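Local atomic coordinates of attachment invasion locus protein (Yersinia pestis, PDB entry 3QRA), a protein that mediates adhesion to host cells and probably promotes their invasion, as a beta-barrel of the bacterial outer membrane. Residues Gly10-Arg15 and Thr148-Ala153; Gly46-Thr51 and Tyr72-Gly77. All coordinates share one frame; numbering follows the deposited sequence.

Contact 1: Gly10-Arg15 and Thr148-Ala153; sequences GYAQSR and TWMLGA. With C8E ((hydroxyethyloxy)tri(ethyloxy)octane), chain B; C8E ((hydroxyethyloxy)tri(ethyloxy)octane), chain G.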
ATOM      1  N   GLY A  10      -3.241  -1.472   8.863  1.00 22.43           N
ATOM      2  CA  GLY A  10      -2.523  -0.221   8.991  1.00 24.07           C
ATOM      3  C   GLY A  10      -3.044   0.902   8.128  1.00 22.26           C
ATOM      4  O   GLY A  10      -3.848   0.694   7.216  1.00 24.04           O
ATOM      5  N   TYR A  11      -2.558   2.098   8.437  1.00 21.89           N
ATOM      6  CA  TYR A  11      -2.816   3.287   7.650  1.00 21.51           C
ATOM      7  C   TYR A  11      -2.062   3.174   6.341  1.00 25.28           C
ATOM      8  O   TYR A  11      -0.946   2.628   6.297  1.00 22.83           O
ATOM      9  CB  TYR A  11      -2.297   4.516   8.387  1.00 22.66           C
ATOM     10  CG  TYR A  11      -2.920   4.763   9.737  1.00 25.66           C
ATOM     11  CD1 TYR A  11      -4.112   5.472   9.850  1.00 21.15           C
ATOM     12  CD2 TYR A  11      -2.302   4.312  10.904  1.00 24.47           C
ATOM     13  CE1 TYR A  11      -4.680   5.717  11.084  1.00 24.12           C
ATOM     14  CE2 TYR A  11      -2.866   4.546  12.143  1.00 23.42           C
ATOM     15  CZ  TYR A  11      -4.053   5.248  12.224  1.00 27.73           C
ATOM     16  OH  TYR A  11      -4.615   5.488  13.446  1.00 28.33           O
ATOM     17  N   ALA A  12      -2.685   3.662   5.274  1.00 21.15           N
ATOM     18  CA  ALA A  12      -1.965   3.869   4.017  1.00 22.64           C
ATOM     19  C   ALA A  12      -2.179   5.303   3.533  1.00 23.15           C
ATOM     20  O   ALA A  12      -3.280   5.844   3.637  1.00 22.95           O
ATOM     21  CB  ALA A  12      -2.422   2.860   2.969  1.00 23.55           C
ATOM     22  N   GLN A  13      -1.126   5.936   3.024  1.00 21.31           N
ATOM     23  CA  GLN A  13      -1.271   7.286   2.497  1.00 20.60           C
ATOM     24  C   GLN A  13      -0.449   7.380   1.218  1.00 21.58           C
ATOM     25  O   GLN A  13       0.709   6.960   1.192  1.00 23.25           O
ATOM     26  CB  GLN A  13      -0.790   8.320   3.512  1.00 27.10           C
ATOM     27  CG  GLN A  13      -0.870   9.751   3.000  1.00 37.33           C
ATOM     28  CD  GLN A  13      -1.438  10.710   4.029  1.00 50.18           C
ATOM     29  OE1 GLN A  13      -2.095  11.689   3.678  1.00 62.29           O
ATOM     30  NE2 GLN A  13      -1.172  10.443   5.304  1.00 47.14           N
ATOM     31  N   SER A  14      -1.063   7.889   0.159  1.00 24.02           N
ATOM     32  CA  SER A  14      -0.389   8.004  -1.131  1.00 26.24           C
ATOM     33  C   SER A  14      -0.077   9.459  -1.468  1.00 30.75           C
ATOM     34  O   SER A  14      -0.774  10.383  -1.031  1.00 27.75           O
ATOM     35  CB  SER A  14      -1.250   7.412  -2.261  1.00 23.75           C
ATOM     36  OG  SER A  14      -1.530   6.037  -2.078  1.00 25.42           O
ATOM     37  N   ARG A  15       1.003   9.639  -2.221  1.00 26.90           N
ATOM     38  CA  ARG A  15       1.297  10.857  -2.945  1.00 30.32           C
ATOM     39  C   ARG A  15       1.139  10.507  -4.418  1.00 29.42           C
ATOM     40  O   ARG A  15       1.571   9.444  -4.853  1.00 24.88           O
ATOM     41  CB  ARG A  15       2.732  11.313  -2.680  1.00 30.50           C
ATOM     42  CG  ARG A  15       2.985  11.844  -1.264  1.00 37.82           C
ATOM     43  CD  ARG A  15       4.373  12.484  -1.181  1.00 41.80           C
ATOM     44  NE  ARG A  15       4.613  13.120   0.110  1.00 50.77           N
ATOM     45  N   THR A 148       3.121   5.113  -2.090  1.00 20.13           N
ATOM     46  CA  THR A 148       2.250   4.848  -0.950  1.00 21.47           C
ATOM     47  C   THR A 148       3.038   4.363   0.260  1.00 25.87           C
ATOM     48  O   THR A 148       3.781   3.388   0.177  1.00 24.71           O
ATOM     49  CB  THR A 148       1.162   3.803  -1.310  1.00 21.82           C
ATOM     50  OG1 THR A 148       0.419   4.256  -2.455  1.00 21.60           O
ATOM     51  CG2 THR A 148       0.201   3.557  -0.106  1.00 18.05           C
ATOM     52  N   TRP A 149       2.864   5.054   1.380  1.00 22.33           N
ATOM     53  CA  TRP A 149       3.455   4.641   2.644  1.00 20.52           C
ATOM     54  C   TRP A 149       2.412   3.941   3.492  1.00 23.67           C
ATOM     55  O   TRP A 149       1.235   4.293   3.458  1.00 20.97           O
ATOM     56  CB  TRP A 149       4.014   5.839   3.407  1.00 23.34           C
ATOM     57  CG  TRP A 149       5.346   6.314   2.868  1.00 30.99           C
ATOM     58  CD1 TRP A 149       5.562   7.329   1.989  1.00 31.49           C
ATOM     59  CD2 TRP A 149       6.631   5.767   3.183  1.00 30.56           C
ATOM     60  NE1 TRP A 149       6.914   7.459   1.742  1.00 33.72           N
ATOM     61  CE2 TRP A 149       7.590   6.510   2.466  1.00 36.26           C
ATOM     62  CE3 TRP A 149       7.066   4.719   4.007  1.00 36.00           C
ATOM     63  CZ2 TRP A 149       8.961   6.237   2.543  1.00 41.53           C
ATOM     64  CZ3 TRP A 149       8.429   4.450   4.086  1.00 46.51           C
ATOM     65  CH2 TRP A 149       9.358   5.208   3.359  1.00 41.65           C
ATOM     66  N   MET A 150       2.868   2.947   4.246  1.00 19.93           N
ATOM     67  CA  MET A 150       1.978   2.107   5.035  1.00 17.03           C
ATOM     68  C   MET A 150       2.581   1.901   6.402  1.00 22.54           C
ATOM     69  O   MET A 150       3.785   1.649   6.522  1.00 21.85           O
ATOM     70  CB  MET A 150       1.788   0.753   4.343  1.00 20.53           C
ATOM     71  CG  MET A 150       1.192   0.876   2.924  1.00 22.96           C
ATOM     72  SD  MET A 150       1.192  -0.701   2.051  1.00 25.77           S
ATOM     73  CE  MET A 150       1.255  -0.098   0.354  1.00 26.96           C
ATOM     74  N   LEU A 151       1.732   1.992   7.427  1.00 23.91           N
ATOM     75  CA  LEU A 151       2.172   1.773   8.805  1.00 22.38           C
ATOM     76  C   LEU A 151       1.056   1.074   9.568  1.00 23.81           C
ATOM     77  O   LEU A 151      -0.029   1.628   9.725  1.00 21.87           O
ATOM     78  CB  LEU A 151       2.498   3.098   9.483  1.00 24.21           C
ATOM     79  CG  LEU A 151       2.821   3.034  10.982  1.00 33.06           C
ATOM     80  CD1 LEU A 151       4.097   2.235  11.235  1.00 27.77           C
ATOM     81  CD2 LEU A 151       2.949   4.440  11.566  1.00 34.79           C
ATOM     82  N   GLY A 152       1.330  -0.134  10.047  1.00 21.66           N
ATOM     83  CA  GLY A 152       0.301  -0.963  10.637  1.00 21.70           C
ATOM     84  C   GLY A 152       0.779  -1.772  11.824  1.00 24.03           C
ATOM     85  O   GLY A 152       1.927  -1.677  12.245  1.00 23.38           O
ATOM     86  N   ALA A 153      -0.128  -2.559  12.377  1.00 22.28           N
ATOM     87  CA  ALA A 153       0.175  -3.355  13.555  1.00 26.93           C
ATOM     88  C   ALA A 153      -0.772  -4.534  13.617  1.00 25.22           C
ATOM     89  O   ALA A 153      -1.836  -4.542  12.982  1.00 26.35           O
ATOM     90  CB  ALA A 153       0.067  -2.510  14.837  1.00 26.69           C
TER
HETATM   91  C1  C8E B   1      -7.620  -7.209  10.819  1.00 45.98           C
HETATM   92  C2  C8E B   1      -6.474  -7.792  11.638  1.00 50.45           C
HETATM   93  C3  C8E B   1      -5.658  -6.693  12.311  1.00 44.41           C
HETATM   94  C4  C8E B   1      -5.481  -6.957  13.802  1.00 46.50           C
HETATM   95  C5  C8E B   1      -6.007  -5.793  14.640  1.00 38.76           C
HETATM   96  C6  C8E B   1      -4.837  -5.011  15.223  1.00 39.56           C
HETATM   97  C7  C8E B   1      -5.231  -3.580  15.576  1.00 39.72           C
HETATM   98  C8  C8E B   1      -4.032  -2.643  15.490  1.00 44.10           C
HETATM   99  O9  C8E B   1      -4.415  -1.508  14.744  1.00 46.91           O
HETATM  100  C10 C8E B   1      -3.434  -0.496  14.684  1.00 23.85           C
HETATM  101  C11 C8E B   1      -3.322  -0.102  13.219  1.00 31.78           C
HETATM  102  O12 C8E B   1      -2.455   0.999  13.077  1.00 36.90           O
HETATM  103  C13 C8E B   1      -1.162   0.687  13.506  1.00 25.11           C
HETATM  104  C14 C8E B   1      -0.439   1.945  13.944  1.00 35.27           C
HETATM  105  O15 C8E B   1       0.932   1.632  14.055  1.00 44.11           O
HETATM  106  C16 C8E B   1       1.243   1.037  15.298  1.00 45.02           C
HETATM  107  C17 C8E B   1       0.910   1.984  16.442  1.00 57.73           C
HETATM  108  C1  C8E G   6       1.123   5.976   6.924  1.00 39.62           C
HETATM  109  C2  C8E G   6       0.249   7.120   7.442  1.00 46.79           C
HETATM  110  C3  C8E G   6       0.042   7.013   8.950  1.00 54.10           C
HETATM  111  C4  C8E G   6      -0.477   8.315   9.557  1.00 53.50           C
HETATM  112  C5  C8E G   6      -0.948   8.106  10.995  1.00 52.45           C
HETATM  113  C6  C8E G   6      -2.427   8.437  11.169  1.00 53.08           C
HETATM  114  C7  C8E G   6      -2.640   9.385  12.345  1.00 55.25           C
HETATM  115  C8  C8E G   6      -4.087   9.852  12.441  1.00 48.64           C

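Contact 2: Gly46-Thr51 and Tyr72-Gly77; sequences GSFAQT and YSVTAG. With C8E ((hydroxyethyloxy)tri(ethyloxy)octane), chain E; C8E ((hydroxyethyloxy)tri(ethyloxy)octane), chain F.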
ATOM      1  N   GLY A  46       2.083 -11.110   1.930  1.00 20.95           N
ATOM      2  CA  GLY A  46       1.126 -10.621   0.960  1.00 22.69           C
ATOM      3  C   GLY A  46       0.551  -9.327   1.504  1.00 25.12           C
ATOM      4  O   GLY A  46       0.421  -9.162   2.720  1.00 20.94           O
ATOM      5  N   SER A  47       0.199  -8.421   0.599  1.00 19.89           N
ATOM      6  CA  SER A  47      -0.267  -7.091   0.966  1.00 18.99           C
ATOM      7  C   SER A  47      -1.421  -6.657   0.064  1.00 20.03           C
ATOM      8  O   SER A  47      -1.368  -6.828  -1.162  1.00 22.40           O
ATOM      9  CB  SER A  47       0.885  -6.082   0.833  1.00 20.45           C
ATOM     10  OG  SER A  47       0.433  -4.751   1.035  1.00 21.52           O
ATOM     11  N   PHE A  48      -2.456  -6.106   0.686  1.00 19.15           N
ATOM     12  CA  PHE A  48      -3.512  -5.405  -0.038  1.00 20.75           C
ATOM     13  C   PHE A  48      -3.544  -3.989   0.484  1.00 20.60           C
ATOM     14  O   PHE A  48      -3.570  -3.775   1.702  1.00 22.67           O
ATOM     15  CB  PHE A  48      -4.905  -6.026   0.184  1.00 20.37           C
ATOM     16  CG  PHE A  48      -6.026  -5.132  -0.298  1.00 26.27           C
ATOM     17  CD1 PHE A  48      -6.376  -5.102  -1.640  1.00 28.23           C
ATOM     18  CD2 PHE A  48      -6.674  -4.276   0.580  1.00 27.14           C
ATOM     19  CE1 PHE A  48      -7.385  -4.247  -2.094  1.00 27.24           C
ATOM     20  CE2 PHE A  48      -7.683  -3.422   0.132  1.00 33.51           C
ATOM     21  CZ  PHE A  48      -8.032  -3.414  -1.207  1.00 30.37           C
ATOM     22  N   ALA A  49      -3.558  -3.025  -0.429  1.00 21.00           N
ATOM     23  CA  ALA A  49      -3.652  -1.624  -0.030  1.00 20.84           C
ATOM     24  C   ALA A  49      -4.725  -0.907  -0.831  1.00 22.15           C
ATOM     25  O   ALA A  49      -4.968  -1.215  -2.001  1.00 22.19           O
ATOM     26  CB  ALA A  49      -2.287  -0.914  -0.209  1.00 21.85           C
ATOM     27  N   GLN A  50      -5.373   0.055  -0.193  1.00 19.31           N
ATOM     28  CA  GLN A  50      -6.285   0.918  -0.914  1.00 23.48           C
ATOM     29  C   GLN A  50      -6.159   2.319  -0.358  1.00 27.70           C
ATOM     30  O   GLN A  50      -6.072   2.500   0.848  1.00 25.86           O
ATOM     31  CB  GLN A  50      -7.721   0.392  -0.818  1.00 30.96           C
ATOM     32  CG  GLN A  50      -8.562   0.993   0.286  1.00 46.92           C
ATOM     33  CD  GLN A  50     -10.054   0.806   0.038  1.00 42.89           C
ATOM     34  OE1 GLN A  50     -10.470  -0.170  -0.594  1.00 42.20           O
ATOM     35  NE2 GLN A  50     -10.860   1.758   0.505  1.00 38.51           N
ATOM     36  N   THR A  51      -6.097   3.308  -1.247  1.00 27.07           N
ATOM     37  CA  THR A  51      -6.175   4.708  -0.849  1.00 25.06           C
ATOM     38  C   THR A  51      -7.150   5.432  -1.767  1.00 26.56           C
ATOM     39  O   THR A  51      -7.432   4.991  -2.879  1.00 25.79           O
ATOM     40  CB  THR A  51      -4.806   5.427  -0.901  1.00 28.02           C
ATOM     41  OG1 THR A  51      -4.291   5.386  -2.241  1.00 23.77           O
ATOM     42  CG2 THR A  51      -3.810   4.788   0.068  1.00 23.63           C
ATOM     43  N   TYR A  72      -5.688   0.904  -5.650  1.00 22.62           N
ATOM     44  CA  TYR A  72      -5.412  -0.232  -4.876  1.00 24.84           C
ATOM     45  C   TYR A  72      -4.396  -1.183  -5.452  1.00 24.79           C
ATOM     46  O   TYR A  72      -4.055  -1.102  -6.591  1.00 22.35           O
ATOM     47  CB  TYR A  72      -6.628  -0.971  -4.512  1.00 36.22           C
ATOM     48  CG  TYR A  72      -7.417  -1.480  -5.608  1.00 37.43           C
ATOM     49  CD1 TYR A  72      -8.428  -0.718  -6.157  1.00 37.34           C
ATOM     50  CD2 TYR A  72      -7.232  -2.771  -6.052  1.00 46.51           C
ATOM     51  CE1 TYR A  72      -9.185  -1.222  -7.175  1.00 52.40           C
ATOM     52  CE2 TYR A  72      -7.988  -3.313  -7.060  1.00 51.67           C
ATOM     53  CZ  TYR A  72      -8.978  -2.549  -7.640  1.00 56.63           C
ATOM     54  OH  TYR A  72      -9.735  -3.111  -8.661  1.00 60.81           O
ATOM     55  N   SER A  73      -3.914  -2.038  -4.579  1.00 21.28           N
ATOM     56  CA  SER A  73      -2.806  -2.868  -5.013  1.00 21.07           C
ATOM     57  C   SER A  73      -2.821  -4.196  -4.285  1.00 24.04           C
ATOM     58  O   SER A  73      -3.296  -4.298  -3.147  1.00 20.50           O
ATOM     59  CB  SER A  73      -1.472  -2.152  -4.787  1.00 22.67           C
ATOM     60  OG  SER A  73      -1.170  -2.014  -3.406  1.00 21.03           O
ATOM     61  N   VAL A  74      -2.302  -5.211  -4.969  1.00 20.42           N
ATOM     62  CA  VAL A  74      -2.097  -6.517  -4.362  1.00 20.86           C
ATOM     63  C   VAL A  74      -0.659  -6.874  -4.694  1.00 21.47           C
ATOM     64  O   VAL A  74      -0.270  -6.900  -5.872  1.00 20.13           O
ATOM     65  CB  VAL A  74      -3.061  -7.583  -4.908  1.00 26.52           C
ATOM     66  CG1 VAL A  74      -2.699  -8.974  -4.355  1.00 27.29           C
ATOM     67  CG2 VAL A  74      -4.489  -7.248  -4.522  1.00 32.07           C
ATOM     68  N   THR A  75       0.147  -7.087  -3.659  1.00 19.36           N
ATOM     69  CA  THR A  75       1.572  -7.378  -3.865  1.00 22.13           C
ATOM     70  C   THR A  75       2.024  -8.521  -2.960  1.00 23.32           C
ATOM     71  O   THR A  75       1.376  -8.836  -1.971  1.00 23.06           O
ATOM     72  CB  THR A  75       2.477  -6.141  -3.599  1.00 22.00           C
ATOM     73  OG1 THR A  75       2.284  -5.694  -2.256  1.00 21.29           O
ATOM     74  CG2 THR A  75       2.171  -4.979  -4.573  1.00 20.22           C
ATOM     75  N   ALA A  76       3.140  -9.151  -3.295  1.00 22.11           N
ATOM     76  CA  ALA A  76       3.624 -10.266  -2.487  1.00 22.49           C
ATOM     77  C   ALA A  76       5.109 -10.428  -2.679  1.00 19.00           C
ATOM     78  O   ALA A  76       5.674  -9.942  -3.660  1.00 19.72           O
ATOM     79  CB  ALA A  76       2.903 -11.560  -2.863  1.00 22.68           C
ATOM     80  N   GLY A  77       5.752 -11.122  -1.747  1.00 19.88           N
ATOM     81  CA  GLY A  77       7.172 -11.370  -1.905  1.00 20.31           C
ATOM     82  C   GLY A  77       7.820 -12.009  -0.700  1.00 19.62           C
ATOM     83  O   GLY A  77       7.144 -12.290   0.295  1.00 19.35           O
TER
HETATM   84  C1  C8E E   4      -3.661  -9.892   3.421  1.00 48.38           C
HETATM   85  C2  C8E E   4      -3.372  -9.540   1.967  1.00 39.57           C
HETATM   86  C3  C8E E   4      -2.804 -10.745   1.233  1.00 49.92           C
HETATM   87  C4  C8E E   4      -3.171 -10.715  -0.245  1.00 57.53           C
HETATM   88  C5  C8E E   4      -1.951 -11.015  -1.107  1.00 64.14           C
HETATM   89  C6  C8E E   4      -2.208 -12.209  -2.018  1.00 64.27           C
HETATM   90  C7  C8E E   4      -1.120 -12.330  -3.077  1.00 58.75           C
HETATM   91  C8  C8E E   4      -1.198 -13.671  -3.797  1.00 60.75           C
HETATM   92  C1  C8E F   5     -10.899  -5.787   1.864  1.00 59.86           C
HETATM   93  C2  C8E F   5     -11.216  -4.573   0.999  1.00 63.34           C
HETATM   94  C3  C8E F   5     -11.427  -4.978  -0.455  1.00 66.83           C
HETATM   95  C4  C8E F   5     -12.289  -3.961  -1.197  1.00 67.49           C
HETATM   96  C5  C8E F   5     -11.561  -3.430  -2.426  1.00 73.48           C
HETATM   97  C6  C8E F   5     -12.416  -3.598  -3.677  1.00 79.29           C
HETATM   98  C7  C8E F   5     -11.957  -2.672  -4.798  1.00 82.05           C
HETATM   99  C8  C8E F   5     -12.726  -2.961  -6.082  1.00 86.98           C
HETATM  100  O9  C8E F   5     -12.817  -1.788  -6.858  1.00 90.21           O
HETATM  101  O   HOH W   1       0.383  -3.800  -1.522  1.00 22.17           O

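Contact 1: Gly10-Arg15 and Thr148-Ala153
Ser14 OG is gripped by two hydroxyls: Thr148 OG1 lies 2.7 Å away across the strand pair, and Thr51 OG1, on strand 42-53, is a second hydrogen-bond partner across the interior. Both OG of Ser14 and OG1 of Thr148 stand anti to their own carbonyl carbons (chi1 -61° and -56°), which brings the two oxygens tip to tip. Beside them on the same inward face Ala12 CB meets Met150 CG at 4.1 Å, and the extended Met150 chain then runs on into the interior. Tyr11 with Leu151, and Gln13 with Trp149, form the hydrogen-bonded pairs. Three of their four bonds are fairly straight; the bond from Tyr11 N to Leu151 O (2.9 Å) is bent, with N-H...O at 134° and the donor well above the carbonyl plane. Just beyond it, where neither residue has a side chain, Gly10 CA and Gly152 CA approach to 3.4 Å. On the outward face, atom C6 of a detergent octyl tail lies 3.5 Å above the centre of the Tyr11 ring, while Leu151 O sits at the ring's edge, 3.7 Å from Tyr11 CD2. First and last strands of the barrel, 5-18 and 144-156, are joined here, closing the sheet; strand 28-37 continues it beyond 10-15 and strand 130-141 beyond 148-153, with Met150 touching both from inside.

Contact 2: Gly46-Thr51 and Tyr72-Gly77
Ser47 and Thr75, then Ala49 and Ser73, are the hydrogen-bonded pairs of this antiparallel ladder, each joined by two backbone bonds. The carbonyls are shared with CA-H donors: Ser73 O, for example, takes the amide of Ala49 and lies 3.3 Å from Phe48 CA. Polar side chains gather on the inward face round one water, which is 2.7 Å from Ser47 OG and 2.8 Å from Thr75 OG1, and donates to Ser73 OG at 3.0 Å. The water thus joins hydroxyls from both strands. Ser47 OG is also bonded to Asn31 ND2 and Ser73 OG to Glu137 OE2, so strands 28-37 and 130-141 reach the same network. Apolar contacts occupy the outward face. Phe48 has CG anti to the backbone N (chi1 167°), which lays its ring across toward the neighbouring strand: CD1 meets Val74 CG2 at 4.1 Å with the methyl near the ring plane, and CE1 touches Tyr72 CB. Detergent tails continue this layer. One places C5 3.7 Å from Phe48 CZ and C7 over one face of the Tyr72 ring, offset toward its rim; another passes the backbone of Gly46, its C3 3.7 Å from Gly46 C, and reaches Val74 CG1. Hydroxyls and water inside, with aromatic and aliphatic groups against alkyl chains outside, are the chemistry expected of a transmembrane barrel wall, where the detergent probably occupies the place of lipid.

Overall arrangement
Both contacts are neighbouring-strand pairs in one eight-stranded barrel, their centres about 11 Å apart. Contact 2 joins two strands consecutive in the chain and lies within the stretch of chain whose two ends contact 1 brings together, the first and last strands. They meet through the interior, where Met150 CE packs on Ala49 CB at 3.7 Å and Ala12 CB on Thr51 CG2, also at 3.7 Å. Inward chemistry differs: contact 1 combines a direct hydroxyl pair with a methionine, whereas contact 2 uses a water among three hydroxyls. Contact 1 is the more buried overall, although Tyr11 and Trp149 are exposed; outside, each meets detergent through aromatic residues.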